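Local structure of amino acid ABC transporter, periplasmic amino acid-binding protein, putative (Streptococcus pneumoniae, 4I62) at residues Ile69-Val81 with Leu238-Lys250. The protein probably delivers amino acids to an ABC import system as its extracellular solute-binding component, and holds L-arginine in this crystal form. Numbering follows the deposited sequence.
Sequences IELAKAIATELGV and LKEAVDKTIQKLK
Thr245 enters a hole on helix 67-79 bounded by Leu71, Ala74, Ile75 and Glu78, a knob-into-hole fit in which its two branches do different work. The methyl CG2, anti to the backbone N, lies 3.6 Å from Ala74 CB and also meets Ile75 CG1, the side chains of Thr245 and Ile75 crossing at nearly a right angle. The hydroxyl turns back on its own helix: Thr245 OG1 donates to Ala241 O at 2.9 Å, 24° from the carbonyl plane, while Thr245 N reaches that oxygen from the other face.

Apolar contacts continue on both sides of this knob along the helices. Leu71 CD1 meets Leu249 CD1 at 3.7 Å, Ile75 CD1 packs on the methyls of Val242, and Leu79 CD2 sits 3.6 Å from Ala241 CB. Behind this layer, Leu41 of strand 40-45 touches Ile75 and Leu79.

The polar margin is looser. Glu78 bends at chi2 (63°) and crosses Lys244, whose CD and CE methylenes press against OE2 of the carboxylate; the weak 3.5 Å salt bridge from Lys244 NZ to Glu78 OE1 holds for one of two modelled lysine positions and is doubtful as a lasting link. Lys248, its NZ too far from Glu78 OE1 for a salt bridge, may add to the positive field there. A water links the two helices at this margin, donating to Glu78 OE1 at 2.8 Å and to Thr245 OG1.

The axes of segments 69-79 and 238-250 approach to 9.3 Å, their N-to-C directions 122° apart, joining chain regions over 150 residues apart, consistent with the periplasmic-binding-protein type II fold, where a C-terminal helix returns to pack on the N-terminal alpha/beta lobe.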
loop_
_atom_site.group_PDB
_atom_site.type_symbol
_atom_site.label_atom_id
_atom_site.label_comp_id
_atom_site.label_asym_id
_atom_site.label_seq_id
_atom_site.Cartn_x
_atom_site.Cartn_y
_atom_site.Cartn_z
ATOM N N ILE A 69 -2.186 6.219 -8.460
ATOM C CA ILE A 69 -2.475 7.567 -8.948
ATOM C C ILE A 69 -3.132 7.442 -10.335
ATOM O O ILE A 69 -4.097 8.154 -10.647
ATOM C CB ILE A 69 -1.200 8.447 -9.027
ATOM C CG1 ILE A 69 -0.718 8.877 -7.651
ATOM C CG2 ILE A 69 -1.456 9.696 -9.863
ATOM C CD1 ILE A 69 -0.339 7.810 -6.677
ATOM N N GLU A 70 -2.631 6.534 -11.178
ATOM C CA GLU A 70 -3.252 6.325 -12.490
ATOM C C GLU A 70 -4.669 5.767 -12.356
ATOM O O GLU A 70 -5.565 6.171 -13.110
ATOM C CB GLU A 70 -2.342 5.442 -13.341
ATOM C CG GLU A 70 -0.975 6.071 -13.601
ATOM C CD GLU A 70 -1.090 7.430 -14.268
ATOM O OE1 GLU A 70 -1.792 7.512 -15.295
ATOM O OE2 GLU A 70 -0.504 8.422 -13.787
ATOM N N LEU A 71 -4.896 4.861 -11.410
ATOM C CA LEU A 71 -6.240 4.378 -11.123
ATOM C C LEU A 71 -7.136 5.527 -10.679
ATOM O O LEU A 71 -8.268 5.670 -11.151
ATOM C CB LEU A 71 -6.181 3.297 -10.058
ATOM C CG LEU A 71 -7.505 2.719 -9.543
ATOM C CD1 LEU A 71 -8.396 2.191 -10.667
ATOM C CD2 LEU A 71 -7.286 1.649 -8.491
ATOM N N ALA A 72 -6.629 6.377 -9.782
ATOM C CA ALA A 72 -7.390 7.534 -9.306
ATOM C C ALA A 72 -7.780 8.470 -10.461
ATOM O O ALA A 72 -8.876 8.970 -10.513
ATOM C CB ALA A 72 -6.585 8.293 -8.250
ATOM N N LYS A 73 -6.820 8.728 -11.365
ATOM C CA LYS A 73 -7.103 9.569 -12.533
ATOM C C LYS A 73 -8.207 8.962 -13.400
ATOM O O LYS A 73 -9.082 9.682 -13.906
ATOM C CB LYS A 73 -5.835 9.723 -13.385
ATOM C CG LYS A 73 -4.769 10.634 -12.808
ATOM C CD LYS A 73 -3.514 10.609 -13.733
ATOM C CE LYS A 73 -2.356 11.428 -13.200
ATOM N NZ LYS A 73 -1.187 11.210 -14.097
ATOM N N ALA A 74 -8.166 7.651 -13.587
ATOM C CA ALA A 74 -9.181 6.990 -14.394
ATOM C C ALA A 74 -10.561 7.104 -13.750
ATOM O O ALA A 74 -11.565 7.310 -14.435
ATOM C CB ALA A 74 -8.795 5.521 -14.679
ATOM N N ILE A 75 -10.631 6.950 -12.421
ATOM C CA ILE A 75 -11.901 7.097 -11.726
ATOM C C ILE A 75 -12.422 8.530 -11.841
ATOM O O ILE A 75 -13.593 8.745 -12.085
ATOM C CB ILE A 75 -11.763 6.637 -10.241
ATOM C CG1 ILE A 75 -11.396 5.161 -10.175
ATOM C CG2 ILE A 75 -13.029 6.977 -9.462
ATOM C CD1 ILE A 75 -10.915 4.724 -8.795
ATOM N N ALA A 76 -11.548 9.512 -11.640
ATOM C CA ALA A 76 -11.965 10.908 -11.731
ATOM C C ALA A 76 -12.479 11.211 -13.141
ATOM O O ALA A 76 -13.491 11.880 -13.287
ATOM C CB ALA A 76 -10.818 11.836 -11.357
ATOM N N THR A 77 -11.806 10.700 -14.177
ATOM C CA THR A 77 -12.236 10.889 -15.572
ATOM C C THR A 77 -13.627 10.263 -15.773
ATOM O O THR A 77 -14.518 10.873 -16.398
ATOM C CB THR A 77 -11.226 10.225 -16.550
ATOM O OG1 THR A 77 -9.975 10.925 -16.479
ATOM C CG2 THR A 77 -11.747 10.263 -17.982
ATOM N N GLU A 78 -13.838 9.054 -15.247
ATOM C CA GLU A 78 -15.143 8.377 -15.314
ATOM C C GLU A 78 -16.256 9.222 -14.696
ATOM O O GLU A 78 -17.357 9.294 -15.254
ATOM C CB GLU A 78 -15.077 6.993 -14.641
ATOM C CG GLU A 78 -16.422 6.265 -14.544
ATOM C CD GLU A 78 -17.015 5.955 -15.899
ATOM O OE1 GLU A 78 -16.238 5.681 -16.846
ATOM O OE2 GLU A 78 -18.266 5.978 -16.023
ATOM N N LEU A 79 -15.961 9.882 -13.578
ATOM C CA LEU A 79 -16.919 10.715 -12.875
ATOM C C LEU A 79 -17.045 12.124 -13.466
ATOM O O LEU A 79 -17.930 12.880 -13.075
ATOM C CB LEU A 79 -16.494 10.840 -11.419
ATOM C CG LEU A 79 -16.545 9.550 -10.588
ATOM C CD1 LEU A 79 -15.876 9.726 -9.222
ATOM C CD2 LEU A 79 -17.978 9.117 -10.397
ATOM N N GLY A 80 -16.163 12.496 -14.393
ATOM C CA GLY A 80 -16.171 13.833 -14.984
ATOM C C GLY A 80 -15.722 14.946 -14.042
ATOM O O GLY A 80 -16.165 16.096 -14.185
ATOM N N VAL A 81 -14.827 14.634 -13.106
ATOM C CA VAL A 81 -14.375 15.589 -12.091
ATOM C C VAL A 81 -12.868 15.668 -12.062
ATOM O O VAL A 81 -12.164 14.808 -12.584
ATOM C CB VAL A 81 -14.927 15.258 -10.671
ATOM C CG1 VAL A 81 -16.445 15.243 -10.667
ATOM C CG2 VAL A 81 -14.381 13.886 -10.154
ATOM N N LEU A 238 -21.111 5.443 -6.090
ATOM C CA LEU A 238 -19.675 5.668 -6.138
ATOM C C LEU A 238 -18.937 4.338 -6.337
ATOM O O LEU A 238 -18.025 4.232 -7.194
ATOM C CB LEU A 238 -19.190 6.371 -4.855
ATOM C CG LEU A 238 -17.695 6.686 -4.780
ATOM C CD1 LEU A 238 -17.185 7.458 -5.969
ATOM C CD2 LEU A 238 -17.420 7.412 -3.484
ATOM N N LYS A 239 -19.360 3.306 -5.613
ATOM C CA LYS A 239 -18.787 1.969 -5.788
ATOM C C LYS A 239 -18.948 1.509 -7.240
ATOM O O LYS A 239 -18.033 0.912 -7.828
ATOM C CB LYS A 239 -19.397 0.952 -4.794
ATOM C CG LYS A 239 -18.881 -0.506 -4.954
ATOM C CD LYS A 239 -19.282 -1.437 -3.799
ATOM C CE LYS A 239 -19.115 -2.929 -4.155
ATOM N NZ LYS A 239 -17.749 -3.335 -4.657
ATOM N N GLU A 240 -20.122 1.754 -7.833
ATOM C CA GLU A 240 -20.330 1.380 -9.247
ATOM C C GLU A 240 -19.295 2.031 -10.170
ATOM O O GLU A 240 -18.735 1.373 -11.080
ATOM C CB GLU A 240 -21.747 1.731 -9.711
ATOM C CG GLU A 240 -21.876 1.588 -11.242
ATOM C CD GLU A 240 -23.244 1.941 -11.764
ATOM O OE1 GLU A 240 -24.064 2.487 -10.988
ATOM O OE2 GLU A 240 -23.509 1.660 -12.952
ATOM N N ALA A 241 -19.112 3.332 -10.009
ATOM C CA ALA A 241 -18.157 4.024 -10.841
ATOM C C ALA A 241 -16.747 3.483 -10.675
ATOM O O ALA A 241 -16.026 3.311 -11.679
ATOM C CB ALA A 241 -18.204 5.523 -10.575
ATOM N N VAL A 242 -16.357 3.241 -9.433
ATOM C CA VAL A 242 -15.048 2.695 -9.175
ATOM C C VAL A 242 -14.920 1.304 -9.785
ATOM O O VAL A 242 -13.902 0.983 -10.434
ATOM C CB VAL A 242 -14.773 2.696 -7.653
ATOM C CG1 VAL A 242 -13.483 1.992 -7.376
ATOM C CG2 VAL A 242 -14.703 4.112 -7.110
ATOM N N ASP A 243 -15.922 0.463 -9.577
ATOM C CA ASP A 243 -15.852 -0.918 -10.086
ATOM C C ASP A 243 -15.906 -0.988 -11.610
ATOM O O ASP A 243 -15.254 -1.849 -12.190
ATOM C CB ASP A 243 -16.955 -1.766 -9.446
ATOM C CG ASP A 243 -16.612 -2.142 -8.009
ATOM O OD1 ASP A 243 -15.488 -1.814 -7.544
ATOM O OD2 ASP A 243 -17.409 -2.781 -7.336
ATOM N N LYS A 244 -16.674 -0.105 -12.258
ATOM C CA LYS A 244 -16.659 -0.036 -13.716
ATOM C C LYS A 244 -15.240 0.253 -14.210
ATOM O O LYS A 244 -14.786 -0.306 -15.200
ATOM C CB LYS A 244 -17.618 1.064 -14.189
ATOM C CG LYS A 244 -17.578 1.333 -15.678
ATOM C CD LYS A 244 -18.472 2.515 -16.024
ATOM C CE LYS A 244 -18.653 2.683 -17.523
ATOM N NZ LYS A 244 -17.363 2.712 -18.256
ATOM N N THR A 245 -14.558 1.162 -13.516
ATOM C CA THR A 245 -13.201 1.552 -13.889
ATOM C C THR A 245 -12.200 0.415 -13.682
ATOM O O THR A 245 -11.394 0.122 -14.571
ATOM C CB THR A 245 -12.771 2.828 -13.122
ATOM O OG1 THR A 245 -13.721 3.861 -13.327
ATOM C CG2 THR A 245 -11.405 3.313 -13.568
ATOM N N ILE A 246 -12.272 -0.235 -12.512
ATOM C CA ILE A 246 -11.403 -1.368 -12.259
ATOM C C ILE A 246 -11.646 -2.473 -13.282
ATOM O O ILE A 246 -10.694 -3.030 -13.826
ATOM C CB ILE A 246 -11.557 -1.883 -10.812
ATOM C CG1 ILE A 246 -11.010 -0.830 -9.829
ATOM C CG2 ILE A 246 -10.824 -3.197 -10.637
ATOM C CD1 ILE A 246 -11.430 -1.099 -8.370
ATOM N N GLN A 247 -12.906 -2.797 -13.548
ATOM C CA GLN A 247 -13.257 -3.833 -14.527
ATOM C C GLN A 247 -12.621 -3.550 -15.904
ATOM O O GLN A 247 -12.036 -4.413 -16.533
ATOM C CB GLN A 247 -14.784 -3.918 -14.621
ATOM C CG GLN A 247 -15.347 -4.915 -15.681
ATOM C CD GLN A 247 -16.878 -4.991 -15.693
ATOM O OE1 GLN A 247 -17.546 -4.404 -16.561
ATOM N NE2 GLN A 247 -17.439 -5.759 -14.769
ATOM N N LYS A 248 -12.737 -2.305 -16.341
ATOM C CA LYS A 248 -12.189 -1.918 -17.629
ATOM C C LYS A 248 -10.665 -2.074 -17.661
ATOM O O LYS A 248 -10.098 -2.604 -18.628
ATOM C CB LYS A 248 -12.588 -0.461 -17.901
ATOM C CG LYS A 248 -12.042 0.110 -19.186
ATOM C CD LYS A 248 -12.369 1.595 -19.340
ATOM C CE LYS A 248 -13.866 1.840 -19.365
ATOM N NZ LYS A 248 -14.212 3.167 -19.968
ATOM N N LEU A 249 -10.007 -1.601 -16.607
ATOM C CA LEU A 249 -8.547 -1.665 -16.558
ATOM C C LEU A 249 -8.031 -3.094 -16.427
ATOM O O LEU A 249 -6.968 -3.413 -16.965
ATOM C CB LEU A 249 -7.994 -0.800 -15.415
ATOM C CG LEU A 249 -8.170 0.709 -15.566
ATOM C CD1 LEU A 249 -7.826 1.415 -14.269
ATOM C CD2 LEU A 249 -7.293 1.260 -16.650
ATOM N N LYS A 250 -8.781 -3.961 -15.742
ATOM C CA LYS A 250 -8.408 -5.355 -15.624
ATOM C C LYS A 250 -8.552 -6.064 -16.966
ATOM O O LYS A 250 -7.623 -6.735 -17.427
ATOM C CB LYS A 250 -9.273 -6.066 -14.570
ATOM C CG LYS A 250 -8.852 -5.773 -13.155
ATOM C CD LYS A 250 -9.616 -6.650 -12.197
ATOM C CE LYS A 250 -8.863 -6.788 -10.891
ATOM N NZ LYS A 250 -9.433 -7.862 -10.022
HETATM O O HOH W 1 -14.138 3.904 -16.281
#